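Local coordinates for protein mRNA nuclease HepT (Shewanella oneidensis MR-1, PDB 6M6U) that cleaves mRNA as the toxin of a type VII toxin-antitoxin system and is neutralised mostly by tri-AMPylation by its antitoxin MntA, at residues B[7-12]-B[51-56]; B[14-19]-B[44-49]; B[72-77]-B[89-94]. All blocks are in the same frame, centred on the assembly; numbering follows the deposited sequence.

Contact 1: residues B[7-12]-B[51-56]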
loop_
_atom_site.group_PDB
_atom_site.type_symbol
_atom_site.label_atom_id
_atom_site.label_comp_id
_atom_site.label_asym_id
_atom_site.label_seq_id
_atom_site.Cartn_x
_atom_site.Cartn_y
_atom_site.Cartn_z
ATOM N N ASN B 7 10.643 19.876 -44.731
ATOM C CA ASN B 7 11.368 18.616 -44.880
ATOM C C ASN B 7 10.452 17.497 -45.356
ATOM O O ASN B 7 10.864 16.653 -46.162
ATOM C CB ASN B 7 12.048 18.236 -43.565
ATOM C CG ASN B 7 13.228 19.133 -43.244
ATOM O OD1 ASN B 7 14.377 18.791 -43.526
ATOM N ND2 ASN B 7 12.948 20.291 -42.660
ATOM N N LYS B 8 9.206 17.469 -44.876
ATOM C CA LYS B 8 8.272 16.447 -45.337
ATOM C C LYS B 8 7.914 16.650 -46.805
ATOM O O LYS B 8 7.771 15.674 -47.553
ATOM C CB LYS B 8 7.015 16.444 -44.466
ATOM C CG LYS B 8 7.272 16.101 -43.005
ATOM C CD LYS B 8 7.955 14.751 -42.851
ATOM C CE LYS B 8 8.328 14.493 -41.396
ATOM N NZ LYS B 8 8.967 13.161 -41.193
ATOM N N ILE B 9 7.763 17.909 -47.235
ATOM C CA ILE B 9 7.593 18.202 -48.659
ATOM C C ILE B 9 8.754 17.621 -49.451
ATOM O O ILE B 9 8.560 16.891 -50.430
ATOM C CB ILE B 9 7.474 19.719 -48.897
ATOM C CG1 ILE B 9 6.176 20.279 -48.310
ATOM C CG2 ILE B 9 7.566 20.028 -50.387
ATOM C CD1 ILE B 9 4.943 19.526 -48.720
ATOM N N ALA B 10 9.983 17.933 -49.027
ATOM C CA ALA B 10 11.166 17.439 -49.726
ATOM C C ALA B 10 11.169 15.916 -49.811
ATOM O O ALA B 10 11.565 15.344 -50.835
ATOM C CB ALA B 10 12.432 17.938 -49.030
ATOM N N THR B 11 10.718 15.243 -48.750
ATOM C CA THR B 11 10.710 13.782 -48.748
ATOM C C THR B 11 9.697 13.228 -49.743
ATOM O O THR B 11 9.992 12.264 -50.460
ATOM C CB THR B 11 10.429 13.267 -47.336
ATOM O OG1 THR B 11 11.579 13.505 -46.518
ATOM C CG2 THR B 11 10.116 11.775 -47.348
ATOM N N ILE B 12 8.500 13.820 -49.804
ATOM C CA ILE B 12 7.502 13.385 -50.778
ATOM C C ILE B 12 8.056 13.504 -52.193
ATOM O O ILE B 12 7.907 12.593 -53.017
ATOM C CB ILE B 12 6.200 14.189 -50.615
ATOM C CG1 ILE B 12 5.558 13.888 -49.262
ATOM C CG2 ILE B 12 5.232 13.874 -51.753
ATOM C CD1 ILE B 12 4.467 14.855 -48.867
ATOM N N ILE B 51 1.068 12.113 -43.887
ATOM C CA ILE B 51 0.403 11.965 -42.600
ATOM C C ILE B 51 1.086 12.825 -41.543
ATOM O O ILE B 51 0.419 13.439 -40.700
ATOM C CB ILE B 51 0.365 10.479 -42.203
ATOM C CG1 ILE B 51 -0.570 9.718 -43.149
ATOM C CG2 ILE B 51 -0.075 10.310 -40.748
ATOM C CD1 ILE B 51 -0.409 8.222 -43.089
ATOM N N ASP B 52 2.420 12.901 -41.578
ATOM C CA ASP B 52 3.132 13.721 -40.603
ATOM C C ASP B 52 2.771 15.193 -40.756
ATOM O O ASP B 52 2.638 15.912 -39.760
ATOM C CB ASP B 52 4.642 13.525 -40.740
ATOM C CG ASP B 52 5.103 12.155 -40.270
ATOM O OD1 ASP B 52 4.291 11.417 -39.665
ATOM O OD2 ASP B 52 6.285 11.819 -40.504
ATOM N N ILE B 53 2.615 15.660 -41.997
ATOM C CA ILE B 53 2.149 17.025 -42.232
ATOM C C ILE B 53 0.768 17.221 -41.623
ATOM O O ILE B 53 0.508 18.207 -40.923
ATOM C CB ILE B 53 2.141 17.336 -43.741
ATOM C CG1 ILE B 53 3.567 17.456 -44.277
ATOM C CG2 ILE B 53 1.326 18.590 -44.031
ATOM C CD1 ILE B 53 3.658 17.272 -45.773
ATOM N N ALA B 54 -0.139 16.279 -41.889
ATOM C CA ALA B 54 -1.498 16.378 -41.372
ATOM C C ALA B 54 -1.506 16.400 -39.849
ATOM O O ALA B 54 -2.114 17.286 -39.234
ATOM C CB ALA B 54 -2.336 15.216 -41.901
ATOM N N ASN B 55 -0.835 15.423 -39.223
ATOM C CA ASN B 55 -0.754 15.369 -37.765
ATOM C C ASN B 55 -0.186 16.662 -37.195
ATOM O O ASN B 55 -0.617 17.124 -36.132
ATOM C CB ASN B 55 0.115 14.187 -37.327
ATOM C CG ASN B 55 -0.512 12.845 -37.646
ATOM O OD1 ASN B 55 -1.730 12.733 -37.795
ATOM N ND2 ASN B 55 0.324 11.811 -37.747
ATOM N N HIS B 56 0.790 17.250 -37.887
ATOM C CA HIS B 56 1.414 18.482 -37.416
ATOM C C HIS B 56 0.415 19.633 -37.405
ATOM O O HIS B 56 0.276 20.340 -36.398
ATOM C CB HIS B 56 2.621 18.806 -38.298
ATOM C CG HIS B 56 3.233 20.146 -38.034
ATOM N ND1 HIS B 56 4.118 20.369 -37.001
ATOM C CD2 HIS B 56 3.112 21.326 -38.688
ATOM C CE1 HIS B 56 4.506 21.632 -37.023
ATOM N NE2 HIS B 56 3.912 22.234 -38.037
#

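Contact 2: residues B[14-19]-B[44-49]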
loop_
_atom_site.group_PDB
_atom_site.type_symbol
_atom_site.label_atom_id
_atom_site.label_comp_id
_atom_site.label_asym_id
_atom_site.label_seq_id
_atom_site.Cartn_x
_atom_site.Cartn_y
_atom_site.Cartn_z
ATOM N N ARG B 14 11.341 13.627 -53.178
ATOM C CA ARG B 14 12.395 12.630 -53.361
ATOM C C ARG B 14 11.815 11.247 -53.612
ATOM O O ARG B 14 12.329 10.492 -54.443
ATOM C CB ARG B 14 13.315 12.584 -52.141
ATOM C CG ARG B 14 14.462 13.572 -52.162
ATOM C CD ARG B 14 15.592 13.104 -51.251
ATOM N NE ARG B 14 15.094 12.478 -50.028
ATOM C CZ ARG B 14 14.566 13.143 -49.002
ATOM N NH1 ARG B 14 14.457 14.465 -49.048
ATOM N NH2 ARG B 14 14.140 12.484 -47.931
ATOM N N CYS B 15 10.734 10.901 -52.913
ATOM C CA CYS B 15 10.206 9.548 -53.015
ATOM C C CYS B 15 9.336 9.344 -54.252
ATOM O O CYS B 15 9.269 8.223 -54.768
ATOM C CB CYS B 15 9.425 9.197 -51.752
ATOM S SG CYS B 15 10.467 9.182 -50.290
ATOM N N ILE B 16 8.663 10.391 -54.742
ATOM C CA ILE B 16 7.915 10.265 -55.996
ATOM C C ILE B 16 8.874 10.056 -57.160
ATOM O O ILE B 16 8.633 9.225 -58.048
ATOM C CB ILE B 16 7.018 11.493 -56.232
ATOM C CG1 ILE B 16 5.862 11.521 -55.232
ATOM C CG2 ILE B 16 6.461 11.485 -57.652
ATOM C CD1 ILE B 16 4.895 12.653 -55.478
ATOM N N LYS B 17 9.983 10.808 -57.175
ATOM C CA LYS B 17 11.006 10.579 -58.193
ATOM C C LYS B 17 11.596 9.180 -58.074
ATOM O O LYS B 17 11.852 8.522 -59.087
ATOM C CB LYS B 17 12.106 11.635 -58.106
ATOM C CG LYS B 17 11.635 13.054 -58.390
ATOM C CD LYS B 17 12.726 13.879 -59.074
ATOM C CE LYS B 17 13.878 14.197 -58.133
ATOM N NZ LYS B 17 13.475 15.125 -57.032
ATOM N N ARG B 18 11.814 8.704 -56.842
ATOM C CA ARG B 18 12.261 7.328 -56.652
ATOM C C ARG B 18 11.266 6.333 -57.241
ATOM O O ARG B 18 11.671 5.296 -57.780
ATOM C CB ARG B 18 12.484 7.042 -55.163
ATOM C CG ARG B 18 13.800 7.569 -54.616
ATOM C CD ARG B 18 14.971 6.862 -55.271
ATOM N NE ARG B 18 14.956 5.426 -55.001
ATOM C CZ ARG B 18 15.485 4.507 -55.804
ATOM N NH1 ARG B 18 16.067 4.869 -56.940
ATOM N NH2 ARG B 18 15.425 3.223 -55.476
ATOM N N ILE B 19 9.968 6.636 -57.170
ATOM C CA ILE B 19 8.959 5.742 -57.736
ATOM C C ILE B 19 8.968 5.820 -59.258
ATOM O O ILE B 19 8.947 4.794 -59.946
ATOM C CB ILE B 19 7.563 6.062 -57.168
ATOM C CG1 ILE B 19 7.472 5.648 -55.695
ATOM C CG2 ILE B 19 6.473 5.377 -57.991
ATOM C CD1 ILE B 19 6.601 6.554 -54.848
ATOM N N GLN B 44 4.860 4.148 -49.283
ATOM C CA GLN B 44 4.692 4.241 -47.836
ATOM C C GLN B 44 5.351 5.500 -47.288
ATOM O O GLN B 44 4.754 6.229 -46.487
ATOM C CB GLN B 44 5.272 2.997 -47.169
ATOM C CG GLN B 44 5.373 3.099 -45.661
ATOM C CD GLN B 44 5.848 1.812 -45.036
ATOM O OE1 GLN B 44 5.055 0.907 -44.782
ATOM N NE2 GLN B 44 7.154 1.713 -44.795
ATOM N N ARG B 45 6.587 5.772 -47.714
ATOM C CA ARG B 45 7.291 6.965 -47.254
ATOM C C ARG B 45 6.552 8.232 -47.667
ATOM O O ARG B 45 6.468 9.192 -46.889
ATOM C CB ARG B 45 8.721 6.963 -47.797
ATOM C CG ARG B 45 9.585 5.860 -47.206
ATOM C CD ARG B 45 10.893 5.699 -47.936
ATOM N NE ARG B 45 11.829 4.889 -47.144
ATOM C CZ ARG B 45 12.995 4.401 -47.585
ATOM N NH1 ARG B 45 13.376 4.638 -48.829
ATOM N NH2 ARG B 45 13.761 3.699 -46.761
ATOM N N CYS B 46 6.011 8.256 -48.889
ATOM C CA CYS B 46 5.164 9.373 -49.302
ATOM C C CYS B 46 3.953 9.510 -48.391
ATOM O O CYS B 46 3.598 10.622 -47.983
ATOM C CB CYS B 46 4.711 9.194 -50.752
ATOM S SG CYS B 46 5.966 9.538 -51.996
ATOM N N CYS B 47 3.295 8.391 -48.072
ATOM C CA CYS B 47 2.120 8.446 -47.211
ATOM C C CYS B 47 2.485 8.930 -45.815
ATOM O O CYS B 47 1.780 9.767 -45.238
ATOM C CB CYS B 47 1.447 7.075 -47.142
ATOM S SG CYS B 47 0.567 6.596 -48.641
ATOM N N GLU B 48 3.589 8.427 -45.258
ATOM C CA GLU B 48 3.979 8.836 -43.914
ATOM C C GLU B 48 4.366 10.307 -43.878
ATOM O O GLU B 48 4.080 11.005 -42.899
ATOM C CB GLU B 48 5.120 7.959 -43.403
ATOM C CG GLU B 48 4.671 6.563 -43.004
ATOM C CD GLU B 48 3.698 6.577 -41.834
ATOM O OE1 GLU B 48 3.891 7.387 -40.899
ATOM O OE2 GLU B 48 2.732 5.785 -41.856
ATOM N N ALA B 49 5.000 10.804 -44.940
ATOM C CA ALA B 49 5.320 12.226 -44.987
ATOM C C ALA B 49 4.053 13.071 -45.068
ATOM O O ALA B 49 3.967 14.130 -44.434
ATOM C CB ALA B 49 6.251 12.516 -46.162
#

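Contact 3: residues B[72-77]-B[89-94]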
loop_
_atom_site.group_PDB
_atom_site.type_symbol
_atom_site.label_atom_id
_atom_site.label_comp_id
_atom_site.label_asym_id
_atom_site.label_seq_id
_atom_site.Cartn_x
_atom_site.Cartn_y
_atom_site.Cartn_z
ATOM N N SER B 72 -6.840 12.011 -39.699
ATOM C CA SER B 72 -6.054 13.238 -39.734
ATOM C C SER B 72 -6.292 14.006 -41.026
ATOM O O SER B 72 -6.312 15.242 -41.021
ATOM C CB SER B 72 -4.572 12.915 -39.566
ATOM O OG SER B 72 -3.835 14.092 -39.298
ATOM N N PHE B 73 -6.456 13.295 -42.147
ATOM C CA PHE B 73 -6.869 13.961 -43.380
ATOM C C PHE B 73 -8.312 14.433 -43.285
ATOM O O PHE B 73 -8.648 15.521 -43.768
ATOM C CB PHE B 73 -6.698 13.028 -44.581
ATOM C CG PHE B 73 -5.272 12.682 -44.881
ATOM C CD1 PHE B 73 -4.345 13.677 -45.139
ATOM C CD2 PHE B 73 -4.859 11.362 -44.912
ATOM C CE1 PHE B 73 -3.029 13.364 -45.419
ATOM C CE2 PHE B 73 -3.545 11.041 -45.194
ATOM C CZ PHE B 73 -2.628 12.046 -45.450
ATOM N N THR B 74 -9.179 13.622 -42.670
ATOM C CA THR B 74 -10.573 14.016 -42.499
ATOM C C THR B 74 -10.685 15.341 -41.755
ATOM O O THR B 74 -11.457 16.219 -42.156
ATOM C CB THR B 74 -11.344 12.921 -41.762
ATOM O OG1 THR B 74 -11.355 11.726 -42.552
ATOM C CG2 THR B 74 -12.773 13.356 -41.494
ATOM N N LEU B 75 -9.902 15.516 -40.683
ATOM C CA LEU B 75 -9.971 16.751 -39.906
ATOM C C LEU B 75 -9.501 17.954 -40.719
ATOM O O LEU B 75 -10.039 19.057 -40.572
ATOM C CB LEU B 75 -9.152 16.627 -38.622
ATOM C CG LEU B 75 -9.705 15.700 -37.530
ATOM C CD1 LEU B 75 -8.810 15.728 -36.295
ATOM C CD2 LEU B 75 -11.133 16.081 -37.154
ATOM N N LEU B 76 -8.487 17.772 -41.569
ATOM C CA LEU B 76 -8.060 18.867 -42.437
ATOM C C LEU B 76 -9.165 19.269 -43.405
ATOM O O LEU B 76 -9.321 20.455 -43.725
ATOM C CB LEU B 76 -6.804 18.480 -43.215
ATOM C CG LEU B 76 -5.538 18.152 -42.421
ATOM C CD1 LEU B 76 -4.471 17.622 -43.364
ATOM C CD2 LEU B 76 -5.034 19.384 -41.678
ATOM N N ALA B 77 -9.940 18.293 -43.888
ATOM C CA ALA B 77 -10.995 18.590 -44.852
ATOM C C ALA B 77 -12.165 19.310 -44.193
ATOM O O ALA B 77 -12.740 20.235 -44.778
ATOM C CB ALA B 77 -11.465 17.303 -45.529
ATOM N N ASN B 89 -8.892 10.866 -51.635
ATOM C CA ASN B 89 -7.857 10.179 -52.403
ATOM C C ASN B 89 -6.666 9.826 -51.525
ATOM O O ASN B 89 -6.144 8.706 -51.590
ATOM C CB ASN B 89 -7.418 11.039 -53.589
ATOM C CG ASN B 89 -8.384 10.960 -54.756
ATOM O OD1 ASN B 89 -9.188 10.029 -54.853
ATOM N ND2 ASN B 89 -8.303 11.934 -55.656
ATOM N N LEU B 90 -6.213 10.777 -50.701
ATOM C CA LEU B 90 -5.122 10.494 -49.775
ATOM C C LEU B 90 -5.484 9.356 -48.832
ATOM O O LEU B 90 -4.639 8.513 -48.509
ATOM C CB LEU B 90 -4.761 11.751 -48.981
ATOM C CG LEU B 90 -4.247 12.952 -49.768
ATOM C CD1 LEU B 90 -3.973 14.093 -48.819
ATOM C CD2 LEU B 90 -3.002 12.598 -50.559
ATOM N N LYS B 91 -6.745 9.302 -48.392
ATOM C CA LYS B 91 -7.152 8.250 -47.468
ATOM C C LYS B 91 -7.141 6.875 -48.129
ATOM O O LYS B 91 -6.798 5.883 -47.473
ATOM C CB LYS B 91 -8.529 8.567 -46.879
ATOM C CG LYS B 91 -8.497 9.706 -45.861
ATOM C CD LYS B 91 -9.880 10.279 -45.586
ATOM C CE LYS B 91 -10.814 9.232 -45.002
ATOM N NZ LYS B 91 -12.167 9.788 -44.688
ATOM N N LYS B 92 -7.493 6.782 -49.419
ATOM C CA LYS B 92 -7.416 5.481 -50.084
ATOM C C LYS B 92 -5.986 5.141 -50.501
ATOM O O LYS B 92 -5.659 3.955 -50.663
ATOM C CB LYS B 92 -8.383 5.411 -51.279
ATOM C CG LYS B 92 -8.425 6.605 -52.212
ATOM C CD LYS B 92 -9.651 6.523 -53.125
ATOM C CE LYS B 92 -9.871 5.113 -53.660
ATOM N NZ LYS B 92 -8.939 4.801 -54.781
ATOM N N MET B 93 -5.124 6.152 -50.660
ATOM C CA MET B 93 -3.691 5.886 -50.747
ATOM C C MET B 93 -3.196 5.125 -49.521
ATOM O O MET B 93 -2.510 4.101 -49.643
ATOM C CB MET B 93 -2.920 7.189 -50.892
ATOM C CG MET B 93 -3.017 7.835 -52.248
ATOM S SD MET B 93 -1.773 7.151 -53.352
ATOM C CE MET B 93 -1.414 8.589 -54.352
ATOM N N VAL B 94 -3.523 5.630 -48.324
ATOM C CA VAL B 94 -3.143 4.956 -47.085
ATOM C C VAL B 94 -3.658 3.525 -47.078
ATOM O O VAL B 94 -2.936 2.589 -46.711
ATOM C CB VAL B 94 -3.663 5.744 -45.866
ATOM C CG1 VAL B 94 -3.277 5.038 -44.576
ATOM C CG2 VAL B 94 -3.129 7.170 -45.880
#

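Contact 1: residues B[7-12]-B[51-56]
Lys-8 NZ reaches Asp-52 OD2 at 3.1 Å, a hydrogen-bonded salt bridge that ties helix 3-23 to helix 33-60, two antiparallel neighbours in the helical bundle of this HEPN toxin. Asp-52 receives the ammonium on the anti lone pair of OD2, the one turned away from its other oxygen. The lysine gets there by a bend: chi2 at -57° turns CD aside, and Lys-8 CE then lies 3.9 Å from Asp-52 CB, with aliphatic carbon packed beside the acid. His-102 of the second subunit, probably catalytic, packs on both partners, so the pair lies at the interface with that subunit; Val-105 of the antitoxin chain also touches Asp-52.

The base of the same lysine does apolar work. Lys-8 CB sits 3.6 Å from Ile-53 CG1, the two side chains passing in opposite directions. The axes of segments 7-12 and 51-56 come within 10.1 Å at 159°, and Ile-53 CD1 touches Lys-8 CB and the CD1 atoms of Ile-9 and Ile-12. Phe-126 of helix 120-131 backs Ile-53, and the same helix covers Ile-9 and Ile-12. Ile-9 crosses Ile-53 at about a right angle, whereas Ile-12 meets it tip to tip, Ile-12 CD1 to Ile-53 CD1, 4.0 Å.

Contact 2: residues B[14-19]-B[44-49]
Cys-46 meets Cys-15 and Ile-16 where helices 3-23 and 33-60 run antiparallel in the HEPN helical bundle; the axes of segments 14-19 and 44-49 lie 9.3 Å apart at 160°. The bond to Cys-46 CB points toward segment 14-19. A chi1 of -75° sets SG beside its own backbone N and anti to the carbonyl carbon, and that sulphur makes all the residue's contacts across the interface: Cys-15 CB at 3.5 Å, Ile-16 CG1 at 3.8 Å and, more loosely, Ile-19 CD1 at 4.2 Å. One thiol is thus set among three side chains of the opposing helix, while Phe-123 of helix 120-131 touches Cys-46 as well.

The two cysteines do not form a disulphide. Cys-15 presents CB to its counterpart and sends SG to Arg-45, so each sulphur rests against carbon. No hydrogen bond crosses between the segments, and, consistent with the short cysteine side chains, the CA atoms of Cys-15 and Cys-46 are 6.3 Å apart.

Arg-18 makes a salt bridge to Asp-37 of the second subunit, and Tyr-104 of that subunit packs on both Cys-15 and Arg-45. Glu-48 instead binds Arg-97 of its own chain, an active-site residue by similarity. Arg-45 carries an extended chain from CG to NE, but what it offers the facing helix is its root, with Arg-45 CB lying 3.8 Å from Cys-15 SG.

Contact 3: residues B[72-77]-B[89-94]
The Phe-73 ring carries Leu-90 on one face and Val-94 at its edge. Leu-90 CB stands over the ring centre, 4.0 Å from the centroid and only 6° off the normal, a nearly vertical CH-pi contact. The leucine reaches across the same face toward the CD1-CE1 side of the ring, Leu-90 CD1 lying 3.6 Å from Phe-73 CE1. At the rim, Val-94 CG2 lies near the ring plane, 4.0 Å from Phe-73 CE2. The arrangement joins helix 69-78 to helix 84-102 as an almost exactly antiparallel pair of the HEPN bundle, their segment axes at 178° and 10.1 Å apart. Phe-126 of helix 120-131 touches Leu-90 too, linking the cluster to a third helix.

Lys-91 runs alongside Phe-73 in the opposite sense, its CG 4.0 Å from Phe-73 CB. A bend at chi3 (61°) turns CE toward Thr-74, where Lys-91 NZ donates a hydrogen bond of 3.0 Å to Thr-74 OG1. That hydroxyl also has a weak hydrogen bond with the backbone O of Arg-70.

Val-94 lies three residues before Arg-97, which opens the RX(4)HXY motif and is probably an active-site residue. Chemically, the contact pairs a buried hydrocarbon-aromatic cluster with a more exposed polar bond; the hydroxyl is neutral, so this bond would orient the ammonium group but probably leave its charge uncompensated by Thr-74.

Contacts 1 and 2 hold the same two helices, 3-23 and 33-60, at successive levels, and meet where Ile-12 CG1 packs 3.5 Å from Ala-49 CB. Contact 3 joins the next two helices, 69-78 and 84-102, and reaches contact 1 through Ser-72 and Asn-55. All three lie mainly in the core, but contact 2 is buried throughout and wholly apolar across its segments, built on sulphur and aliphatic carbon. Contacts 1 and 3 each add a partly exposed lysine, bound to a carboxylate in contact 1 and a hydroxyl in contact 3. An aromatic ring is central only to contact 3, whereas contacts 1 and 2 both touch the second subunit.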